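Lysin (Enterococcus phage IMEEF1, PDB 6IST) probably cleaves amide or peptide bonds in the peptidoglycan of enterococcal cell walls through a calcium-binding CHAP domain, so lysing the bacterial host of the phage. Local coordinates at residues Tyr88-Ile93 and Ser106-Trp111; Ile50-Gln55 and Gly75-Trp80; Trp183-Gly188 and Ala230-Val235; Ile170-Thr175 and Val215-His220. One frame throughout, in Å; residues are numbered along the deposited sequence.

How the contacts relate
Two sheets divide this chain, and the four contacts sample both. Contact 1 pairs two strands of the antiparallel sheet of the CHAP domain, and contact 2 packs a loop on its neighbouring strand 77-80; contacts 3 and 4 share the mixed sheet through neighbouring strands 169-174 and 180-186. Contacts 1, 2 and 4 are buried, whereas contact 3 is partly buried and lies farthest from the chain's centre. Chemistry follows place: contact 1 is polar and close to the calcium-binding residues, contact 2 mainly apolar, with no hydrogen bond across it, contact 4 a ladder of backbone bonds flanked by aromatic rings, and contact 3 relies on carbon-oxygen and apolar touches and an amide set against an indole.

Contact 1: residues Tyr88-Ile93 and Ser106-Trp111; sequences YGHTGI and SVDQNW
In the antiparallel sheet of the CHAP domain, His-90 and Asp-108 face each other across the hairpin of strands 90-94 and 103-108. Together with Cys-29 they match a Cys-His-Asp triad, consistent with the active site of a CHAP enzyme of the clan CA peptidases. His-90 NE2 donates to Asp-108 OD2 at 2.8 Å, and the bond is nearly straight, with 161° at the hydrogen. The oxygen lies in the plane of the imidazole, but the nitrogen meets it from above the carboxylate, 52° out of that plane. The CB of His-90 already points toward the partner strand, and CG lies anti to the backbone N (chi1 -179°). Next to the bond at the ring's edge comes Gln-109 O, 3.5 Å from His-90 CE1, while Trp-111 lays CE3 over one face, near the rim, 3.5 Å from His-90 NE2. Asp-108 OD2 is shared by His-90 NE2 and His-127 NE2, which together position the carboxylate; OD1 is paired with Ser-106 OG, at a doubtfully short 2.5 Å. Gly-92, with no side chain to intrude, brings CA to 3.5 Å from Asp-108 OD1. Farther along, Ile-93 and Val-107 form a hydrogen-bonded antiparallel pair, with Ile-93 N to Val-107 O at 2.9 Å and a matching return bond. Where the strands part, a water bridges Thr-91 O and Gln-109 N. Strand 77-80 flanks the hairpin on one edge and strand 123-128 on the other, while helix 29-41 packs against His-90, Thr-91 and Val-107.

Contact 2: residues Ile50-Gln55 and Gly75-Trp80; sequences IALVDQ and GDVMIW
Leu-52 and Val-53 rest on Ile-79, joining the loop that precedes strand 62-65 to strand 77-80 in the core of the CHAP domain. The tight part centres on Ile-79, whose two branches serve different partners. A chi2 of 167° carries CD1 out, extended from CG1, against Leu-52, 4.0 Å from its CB and 3.8 Å from its carbonyl O. The other branch leads to Val-53: Ile-79 CG2 meets Val-53 CG2 at 4.0 Å. Leu-52 then carries the packing further along the strand, its CD1 reaching Val-77 CG1 at 4.2 Å, with the two side chains crossing at about a right angle. Toward the other end the fit is looser. Ile-50 is partly exposed, its CB directed away from the strand, and it approaches only through CD1, 4.4 Å from Trp-80 O. Val-53 is likewise partly exposed, though its methyl still touches the strand. The indole of Trp-80 leaves from the far side of the strand, toward His-90, His-127 and Tyr-85. Within the loop, Ala-51 O accepts from Asp-54 N, Gln-55 N and Gln-55 NE2, the last at 3.1 Å and from well above the carbonyl plane. Leu-52 O bonds Arg-63 NH1, and the side chain of Leu-52 also meets Thr-91 and Met-30. Since no hydrogen bond crosses between 50-55 and 75-80, the direct contact between them is one of apolar packing, while polar groups of the loop find partners within the loop and in Arg-63, Tyr-46 and Tyr-88.

Contact 3: residues Trp183-Gly188 and Ala230-Val235; sequences WFVIGG and AALPQV
Gly-188 O is approached by several carbons of the chain just beyond helix 223-231. Pro-233 CD comes to 3.3 Å from this oxygen, and Leu-232 adds CA at 3.5 Å, as a CA-H...O contact, together with its methyl CD2. The other methyl, Leu-232 CD1, fits against Val-185, lying 3.9 Å from both CG1 and CG2. At the far end Gln-234, its CG anti to the backbone N (chi1 179°) and the rest extended, delivers its amide to Trp-183. Gln-234 CD sits at the edge of the indole and in its plane, while NE2 is 3.6 Å from Trp-183 CH2; ring and amide planes stand 65° apart. In the second shell, Glu-181 accepts from Trp-183 NE1, and the Tyr-171 ring lies nearly parallel to the indole. Gly-187 and Gly-188 both have positive phi, consistent with a type I' turn between strands 180-186 and 189-192. A neighbouring protein chain places a basic side chain on Ala-231 O. With no hydrogen bond between the two segments, the direct contacts are weak, while the bonds of Arg-190, from its side chain to Leu-232 O and from its backbone to Pro-233 and Val-235, give the polar tie to the sheet.

Contact 4: residues Ile170-Thr175 and Val215-His220; sequences IYYKRT and VTTYNH
Val-215 stands over one face of the Tyr-172 ring, pointing CG1 at it in a CH-pi contact 3.7 Å from the centroid and 25° off the ring normal. The methyl is shifted toward the rim, 3.4 Å from Tyr-172 CZ. At the edge of the same ring, near its plane, lies Thr-217 OG1, 3.4 Å from Tyr-172 CD2. On the opposite face of the sheet Tyr-171 and Tyr-218 hold their ring planes at 90°, their centroids 5.9 Å apart, and Tyr-218 CE1 touches Tyr-171 CB at 3.8 Å. These side chains flank a parallel strand pair in the mixed sheet: Tyr-172 N donates to Thr-216 O, Tyr-218 N to Tyr-172 O, and Arg-174 N to Tyr-218 O, each at 2.9 Å. The next bond, His-220 N to Arg-174 O, is weak. Helix 223-231 packs Leu-225 on Tyr-171 and Tyr-218, and a neighbouring protein chain bonds Tyr-218 OH. At the loop end Lys-173, fully extended, crosses His-220 at about a right angle, CE being 4.1 Å from His-220 CB, and its NZ forms a salt bridge with Glu-229.

Contact 1: residues Tyr88-Ile93 and Ser106-Trp111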
# COMPACT_ATOMS: atom_id res chain seq x y z
N TYR C 88 17.99 25.01 -1.03
CA TYR C 88 16.69 24.49 -0.63
C TYR C 88 15.73 24.16 -1.77
O TYR C 88 14.79 23.43 -1.59
CB TYR C 88 16.02 25.46 0.27
CG TYR C 88 16.78 25.71 1.54
CD1 TYR C 88 16.95 24.68 2.47
CD2 TYR C 88 17.33 26.95 1.81
CE1 TYR C 88 17.67 24.90 3.65
CE2 TYR C 88 18.06 27.18 2.99
CZ TYR C 88 18.21 26.15 3.90
OH TYR C 88 18.91 26.37 5.07
N GLY C 89 15.94 24.82 -2.91
CA GLY C 89 15.07 24.72 -4.06
C GLY C 89 13.79 25.53 -3.98
O GLY C 89 13.50 26.22 -3.02
N HIS C 90 13.04 25.46 -5.06
CA HIS C 90 11.68 25.97 -5.08
C HIS C 90 10.90 25.05 -5.97
O HIS C 90 11.48 24.39 -6.80
CB HIS C 90 11.71 27.40 -5.63
CG HIS C 90 10.37 28.04 -5.68
ND1 HIS C 90 9.59 28.27 -4.58
CD2 HIS C 90 9.66 28.44 -6.75
CE1 HIS C 90 8.44 28.79 -4.96
NE2 HIS C 90 8.47 28.90 -6.29
N THR C 91 9.57 25.07 -5.85
CA THR C 91 8.72 24.22 -6.67
C THR C 91 7.38 24.87 -6.78
O THR C 91 7.12 25.83 -6.13
CB THR C 91 8.63 22.81 -6.06
OG1 THR C 91 7.91 21.95 -6.95
CG2 THR C 91 7.94 22.81 -4.65
N GLY C 92 6.62 24.38 -7.75
CA GLY C 92 5.23 24.82 -7.92
C GLY C 92 4.71 24.01 -9.12
O GLY C 92 5.37 23.10 -9.62
N ILE C 93 3.47 24.27 -9.56
CA ILE C 93 2.89 23.45 -10.60
C ILE C 93 2.65 24.29 -11.85
O ILE C 93 1.89 25.27 -11.75
CB ILE C 93 1.53 22.86 -10.18
CG1 ILE C 93 1.61 22.04 -8.85
CG2 ILE C 93 0.97 21.97 -11.29
CD1 ILE C 93 2.58 20.88 -8.85
N SER C 106 3.31 29.14 -13.51
CA SER C 106 3.08 28.14 -12.51
C SER C 106 2.35 28.74 -11.26
O SER C 106 2.39 29.96 -11.02
CB SER C 106 4.40 27.38 -12.16
OG SER C 106 5.32 28.24 -11.49
N VAL C 107 1.65 27.90 -10.48
CA VAL C 107 1.05 28.29 -9.22
C VAL C 107 1.98 27.77 -8.16
O VAL C 107 2.37 26.58 -8.20
CB VAL C 107 -0.31 27.68 -9.06
CG1 VAL C 107 -0.79 27.77 -7.66
CG2 VAL C 107 -1.23 28.38 -10.00
N ASP C 108 2.47 28.68 -7.36
CA ASP C 108 3.53 28.39 -6.39
C ASP C 108 3.12 29.01 -5.07
O ASP C 108 2.48 30.08 -5.04
CB ASP C 108 4.88 29.05 -6.68
CG ASP C 108 5.45 28.92 -8.11
OD1 ASP C 108 5.00 28.16 -8.97
OD2 ASP C 108 6.56 29.52 -8.27
N GLN C 109 3.50 28.38 -3.95
CA GLN C 109 3.47 29.03 -2.63
C GLN C 109 4.78 29.55 -2.27
O GLN C 109 5.81 29.00 -2.70
CB GLN C 109 3.01 28.06 -1.54
CG GLN C 109 1.59 27.66 -1.72
CD GLN C 109 1.00 26.74 -0.68
OE1 GLN C 109 -0.22 26.69 -0.57
NE2 GLN C 109 1.83 25.96 0.02
N ASN C 110 4.76 30.63 -1.49
CA ASN C 110 5.98 31.20 -0.94
C ASN C 110 6.91 31.80 -1.94
O ASN C 110 8.16 31.83 -1.74
CB ASN C 110 6.70 30.21 -0.03
CG ASN C 110 7.40 30.93 1.12
OD1 ASN C 110 6.99 31.98 1.55
ND2 ASN C 110 8.48 30.37 1.58
N TRP C 111 6.34 32.34 -3.01
CA TRP C 111 7.10 33.04 -4.04
C TRP C 111 6.88 34.52 -3.83
O TRP C 111 7.86 35.26 -3.66
CB TRP C 111 6.71 32.62 -5.47
CG TRP C 111 7.44 33.40 -6.54
CD1 TRP C 111 7.00 34.54 -7.18
CD2 TRP C 111 8.75 33.18 -6.99
NE1 TRP C 111 7.93 34.99 -8.03
CE2 TRP C 111 9.02 34.15 -7.98
CE3 TRP C 111 9.69 32.17 -6.76
CZ2 TRP C 111 10.21 34.20 -8.67
CZ3 TRP C 111 10.86 32.22 -7.43
CH2 TRP C 111 11.13 33.23 -8.40
O HOH W 1 4.69 25.80 -4.50

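Contact 2: residues Ile50-Gln55 and Gly75-Trp80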
# COMPACT_ATOMS: atom_id res chain seq x y z
N ILE C 50 14.58 20.92 -3.36
CA ILE C 50 15.75 20.53 -4.04
C ILE C 50 15.91 19.02 -4.14
O ILE C 50 16.55 18.54 -5.05
CB ILE C 50 17.01 21.14 -3.36
CG1 ILE C 50 18.28 20.97 -4.20
CG2 ILE C 50 17.21 20.61 -1.92
CD1 ILE C 50 18.13 21.70 -5.52
N ALA C 51 15.37 18.29 -3.17
CA ALA C 51 15.36 16.83 -3.22
C ALA C 51 14.52 16.29 -4.36
O ALA C 51 14.74 15.15 -4.79
CB ALA C 51 14.87 16.22 -1.94
N LEU C 52 13.60 17.08 -4.93
CA LEU C 52 12.99 16.61 -6.20
C LEU C 52 13.97 16.32 -7.39
O LEU C 52 13.63 15.65 -8.38
CB LEU C 52 11.94 17.64 -6.63
CG LEU C 52 10.72 17.80 -5.73
CD1 LEU C 52 9.93 19.05 -6.08
CD2 LEU C 52 9.80 16.57 -5.72
N VAL C 53 15.17 16.86 -7.37
CA VAL C 53 16.14 16.68 -8.45
C VAL C 53 16.51 15.21 -8.54
O VAL C 53 16.68 14.67 -9.60
CB VAL C 53 17.41 17.54 -8.22
CG1 VAL C 53 18.56 17.11 -9.11
CG2 VAL C 53 17.11 18.96 -8.51
N ASP C 54 16.64 14.56 -7.41
CA ASP C 54 17.19 13.20 -7.53
C ASP C 54 16.52 12.11 -6.69
O ASP C 54 16.92 10.96 -6.77
CB ASP C 54 18.67 13.31 -7.16
CG ASP C 54 18.86 13.59 -5.69
OD1 ASP C 54 19.93 13.19 -5.17
OD2 ASP C 54 17.97 14.22 -5.06
N GLN C 55 15.45 12.40 -5.98
CA GLN C 55 14.79 11.32 -5.24
C GLN C 55 14.09 10.37 -6.21
O GLN C 55 13.71 10.74 -7.34
CB GLN C 55 13.81 11.87 -4.24
CG GLN C 55 12.53 12.44 -4.82
CD GLN C 55 11.69 13.17 -3.76
OE1 GLN C 55 10.67 12.67 -3.38
NE2 GLN C 55 12.13 14.36 -3.31
N GLY C 75 0.84 20.91 -16.07
CA GLY C 75 0.67 19.86 -15.05
C GLY C 75 2.02 19.28 -14.60
O GLY C 75 2.04 18.41 -13.71
N ASP C 76 3.08 19.83 -15.13
CA ASP C 76 4.46 19.49 -14.72
C ASP C 76 4.69 20.07 -13.34
O ASP C 76 4.14 21.12 -13.00
CB ASP C 76 5.47 20.10 -15.64
CG ASP C 76 5.71 19.29 -16.93
OD1 ASP C 76 5.23 18.12 -17.02
OD2 ASP C 76 6.49 19.80 -17.79
N VAL C 77 5.47 19.35 -12.54
CA VAL C 77 5.97 19.87 -11.25
C VAL C 77 7.31 20.55 -11.60
O VAL C 77 8.21 19.91 -12.12
CB VAL C 77 6.19 18.73 -10.24
CG1 VAL C 77 6.93 19.28 -9.01
CG2 VAL C 77 4.91 18.02 -9.86
N MET C 78 7.46 21.84 -11.32
CA MET C 78 8.61 22.62 -11.62
C MET C 78 9.55 22.53 -10.49
O MET C 78 9.17 22.52 -9.30
CB MET C 78 8.19 24.08 -11.74
CG MET C 78 7.20 24.34 -12.81
SD MET C 78 7.67 23.94 -14.47
CE MET C 78 9.39 24.55 -14.49
N ILE C 79 10.79 22.47 -10.85
CA ILE C 79 11.89 22.41 -9.94
C ILE C 79 12.91 23.51 -10.22
O ILE C 79 13.50 23.56 -11.31
CB ILE C 79 12.58 21.04 -10.05
CG1 ILE C 79 11.61 19.85 -10.07
CG2 ILE C 79 13.61 20.91 -8.92
CD1 ILE C 79 12.31 18.58 -10.48
N TRP C 80 13.18 24.34 -9.21
CA TRP C 80 14.26 25.29 -9.23
C TRP C 80 15.35 24.72 -8.41
O TRP C 80 15.10 24.35 -7.21
CB TRP C 80 13.85 26.56 -8.63
CG TRP C 80 12.99 27.47 -9.43
CD1 TRP C 80 13.40 28.62 -10.10
CD2 TRP C 80 11.57 27.38 -9.67
NE1 TRP C 80 12.32 29.23 -10.69
CE2 TRP C 80 11.20 28.49 -10.48
CE3 TRP C 80 10.61 26.48 -9.33
CZ2 TRP C 80 9.86 28.67 -10.89
CZ3 TRP C 80 9.26 26.69 -9.68
CH2 TRP C 80 8.94 27.78 -10.49

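Contact 3: residues Trp183-Gly188 and Ala230-Val235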
# COMPACT_ATOMS: atom_id res chain seq x y z
N TRP C 183 11.40 -0.72 -1.08
CA TRP C 183 10.98 -1.94 -0.44
C TRP C 183 9.61 -2.35 -0.94
O TRP C 183 8.81 -1.49 -1.22
CB TRP C 183 10.94 -1.74 1.07
CG TRP C 183 12.27 -1.66 1.71
CD1 TRP C 183 13.10 -0.60 1.74
CD2 TRP C 183 12.92 -2.72 2.41
NE1 TRP C 183 14.25 -0.92 2.40
CE2 TRP C 183 14.16 -2.21 2.86
CE3 TRP C 183 12.57 -4.04 2.70
CZ2 TRP C 183 15.04 -2.97 3.60
CZ3 TRP C 183 13.43 -4.80 3.47
CH2 TRP C 183 14.65 -4.26 3.93
N PHE C 184 9.36 -3.64 -1.05
CA PHE C 184 8.09 -4.21 -1.56
C PHE C 184 7.46 -5.05 -0.52
O PHE C 184 8.07 -5.94 0.00
CB PHE C 184 8.41 -4.97 -2.80
CG PHE C 184 7.25 -5.60 -3.52
CD1 PHE C 184 6.09 -4.93 -3.75
CD2 PHE C 184 7.39 -6.88 -4.03
CE1 PHE C 184 5.06 -5.53 -4.44
CE2 PHE C 184 6.38 -7.50 -4.75
CZ PHE C 184 5.20 -6.81 -4.93
N VAL C 185 6.19 -4.76 -0.23
CA VAL C 185 5.41 -5.54 0.69
C VAL C 185 4.52 -6.46 -0.11
O VAL C 185 3.82 -6.00 -1.01
CB VAL C 185 4.57 -4.59 1.58
CG1 VAL C 185 3.61 -5.36 2.48
CG2 VAL C 185 5.53 -3.73 2.37
N ILE C 186 4.62 -7.75 0.19
CA ILE C 186 3.84 -8.77 -0.48
C ILE C 186 3.76 -10.00 0.43
O ILE C 186 4.75 -10.37 1.04
CB ILE C 186 4.49 -9.17 -1.83
CG1 ILE C 186 3.70 -10.29 -2.52
CG2 ILE C 186 5.94 -9.55 -1.67
CD1 ILE C 186 3.98 -10.51 -3.97
N GLY C 187 2.58 -10.59 0.48
CA GLY C 187 2.33 -11.80 1.33
C GLY C 187 2.68 -11.63 2.79
O GLY C 187 3.12 -12.57 3.43
N GLY C 188 2.48 -10.44 3.34
CA GLY C 188 2.84 -10.21 4.72
C GLY C 188 4.34 -10.16 4.96
O GLY C 188 4.77 -10.26 6.09
N ALA C 230 8.40 -4.45 12.01
CA ALA C 230 8.18 -5.48 13.03
C ALA C 230 7.10 -6.44 12.67
O ALA C 230 7.14 -7.55 13.13
CB ALA C 230 7.89 -4.88 14.38
N ALA C 231 6.09 -6.00 11.93
CA ALA C 231 5.01 -6.84 11.54
C ALA C 231 5.30 -7.69 10.29
O ALA C 231 4.68 -8.74 10.12
CB ALA C 231 3.74 -6.00 11.33
N LEU C 232 6.20 -7.24 9.41
CA LEU C 232 6.37 -7.87 8.10
C LEU C 232 7.81 -8.37 8.04
O LEU C 232 8.70 -7.59 7.83
CB LEU C 232 6.17 -6.84 7.02
CG LEU C 232 4.83 -6.08 7.02
CD1 LEU C 232 4.98 -4.90 6.07
CD2 LEU C 232 3.68 -6.95 6.58
N PRO C 233 8.03 -9.66 8.26
CA PRO C 233 9.42 -10.10 8.20
C PRO C 233 10.06 -9.87 6.84
O PRO C 233 9.40 -9.94 5.81
CB PRO C 233 9.33 -11.61 8.45
CG PRO C 233 7.95 -11.85 8.98
CD PRO C 233 7.09 -10.75 8.44
N GLN C 234 11.36 -9.63 6.87
CA GLN C 234 12.10 -9.46 5.66
C GLN C 234 12.35 -10.80 4.98
O GLN C 234 12.67 -11.73 5.64
CB GLN C 234 13.42 -8.80 5.96
CG GLN C 234 14.22 -8.64 4.68
CD GLN C 234 15.47 -7.82 4.86
OE1 GLN C 234 15.82 -7.48 5.97
NE2 GLN C 234 16.14 -7.51 3.76
N VAL C 235 12.20 -10.87 3.67
CA VAL C 235 12.70 -12.00 2.91
C VAL C 235 13.55 -11.50 1.77
O VAL C 235 13.34 -10.41 1.26
CB VAL C 235 11.56 -12.90 2.39
CG1 VAL C 235 10.76 -13.49 3.55
CG2 VAL C 235 10.68 -12.15 1.41

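Contact 4: residues Ile170-Thr175 and Val215-His220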
# COMPACT_ATOMS: atom_id res chain seq x y z
N ILE C 170 4.71 -0.61 -2.48
CA ILE C 170 6.13 -0.24 -2.33
C ILE C 170 6.19 0.92 -1.42
O ILE C 170 5.32 1.78 -1.47
CB ILE C 170 6.71 0.18 -3.71
CG1 ILE C 170 6.95 -1.07 -4.58
CG2 ILE C 170 8.02 0.99 -3.59
CD1 ILE C 170 7.27 -0.83 -6.02
N TYR C 171 7.27 1.00 -0.66
CA TYR C 171 7.56 2.14 0.17
C TYR C 171 9.02 2.40 0.04
O TYR C 171 9.80 1.51 -0.38
CB TYR C 171 7.11 2.01 1.64
CG TYR C 171 7.85 0.99 2.44
CD1 TYR C 171 9.07 1.30 3.04
CD2 TYR C 171 7.35 -0.30 2.55
CE1 TYR C 171 9.77 0.35 3.73
CE2 TYR C 171 8.04 -1.26 3.28
CZ TYR C 171 9.24 -0.93 3.87
OH TYR C 171 9.94 -1.96 4.56
N TYR C 172 9.41 3.64 0.35
CA TYR C 172 10.81 3.98 0.30
C TYR C 172 11.27 4.22 1.66
O TYR C 172 10.56 4.72 2.50
CB TYR C 172 11.15 5.20 -0.52
CG TYR C 172 10.66 5.25 -1.92
CD1 TYR C 172 10.40 4.12 -2.66
CD2 TYR C 172 10.53 6.46 -2.54
CE1 TYR C 172 9.95 4.21 -3.99
CE2 TYR C 172 10.10 6.56 -3.87
CZ TYR C 172 9.84 5.45 -4.59
OH TYR C 172 9.40 5.58 -5.92
N LYS C 173 12.55 3.94 1.87
CA LYS C 173 13.15 4.16 3.22
C LYS C 173 14.44 5.00 3.06
O LYS C 173 15.26 4.75 2.20
CB LYS C 173 13.47 2.81 3.90
CG LYS C 173 14.28 2.86 5.19
CD LYS C 173 14.70 1.45 5.62
CE LYS C 173 15.35 1.51 7.02
NZ LYS C 173 15.58 0.17 7.62
N ARG C 174 14.52 6.05 3.83
CA ARG C 174 15.68 6.93 3.86
C ARG C 174 16.55 6.40 4.99
O ARG C 174 16.14 6.39 6.14
CB ARG C 174 15.23 8.36 4.17
CG ARG C 174 16.33 9.39 4.08
CD ARG C 174 16.78 9.59 2.67
NE ARG C 174 17.76 10.64 2.55
CZ ARG C 174 18.48 10.88 1.46
NH1 ARG C 174 18.34 10.12 0.36
NH2 ARG C 174 19.36 11.89 1.46
N THR C 175 17.71 5.90 4.64
CA THR C 175 18.54 5.18 5.61
C THR C 175 19.37 6.18 6.42
O THR C 175 19.56 7.29 5.98
CB THR C 175 19.49 4.21 4.90
OG1 THR C 175 20.31 4.94 3.99
CG2 THR C 175 18.69 3.16 4.13
N VAL C 215 3.02 5.73 -2.80
CA VAL C 215 4.47 5.76 -2.56
C VAL C 215 4.79 6.84 -1.57
O VAL C 215 4.51 8.01 -1.79
CB VAL C 215 5.23 6.02 -3.86
CG1 VAL C 215 6.71 6.22 -3.59
CG2 VAL C 215 5.07 4.85 -4.80
N THR C 216 5.36 6.43 -0.45
CA THR C 216 5.74 7.35 0.58
C THR C 216 7.19 6.96 0.96
O THR C 216 7.53 5.79 0.90
CB THR C 216 4.79 7.15 1.81
OG1 THR C 216 3.42 7.38 1.42
CG2 THR C 216 5.09 8.08 2.93
N THR C 217 7.91 7.93 1.48
CA THR C 217 9.26 7.70 2.04
C THR C 217 9.20 7.82 3.54
O THR C 217 8.68 8.82 4.11
CB THR C 217 10.21 8.76 1.51
OG1 THR C 217 10.27 8.67 0.09
CG2 THR C 217 11.61 8.60 2.01
N TYR C 218 9.82 6.85 4.25
CA TYR C 218 9.91 6.90 5.71
C TYR C 218 11.34 7.07 6.13
O TYR C 218 12.23 6.41 5.57
CB TYR C 218 9.41 5.55 6.28
CG TYR C 218 7.97 5.27 5.95
CD1 TYR C 218 7.64 4.81 4.69
CD2 TYR C 218 6.98 5.57 6.84
CE1 TYR C 218 6.29 4.55 4.36
CE2 TYR C 218 5.64 5.32 6.55
CZ TYR C 218 5.30 4.84 5.31
OH TYR C 218 3.94 4.62 5.03
N ASN C 219 11.61 7.95 7.09
CA ASN C 219 12.96 8.00 7.67
C ASN C 219 13.16 6.76 8.50
O ASN C 219 12.23 6.21 9.02
CB ASN C 219 13.17 9.24 8.57
CG ASN C 219 13.12 10.52 7.78
OD1 ASN C 219 13.84 10.68 6.77
ND2 ASN C 219 12.25 11.43 8.20
N HIS C 220 14.37 6.29 8.58
CA HIS C 220 14.63 5.06 9.28
C HIS C 220 14.12 4.97 10.74
O HIS C 220 13.84 3.87 11.22
CB HIS C 220 16.15 4.80 9.25
CG HIS C 220 16.93 5.86 9.95
ND1 HIS C 220 17.13 5.86 11.31
CD2 HIS C 220 17.47 7.00 9.49
CE1 HIS C 220 17.77 6.95 11.66
NE2 HIS C 220 18.01 7.65 10.57
O HOH W 2 4.30 3.66 0.16
O HOH W 3 14.21 1.24 10.47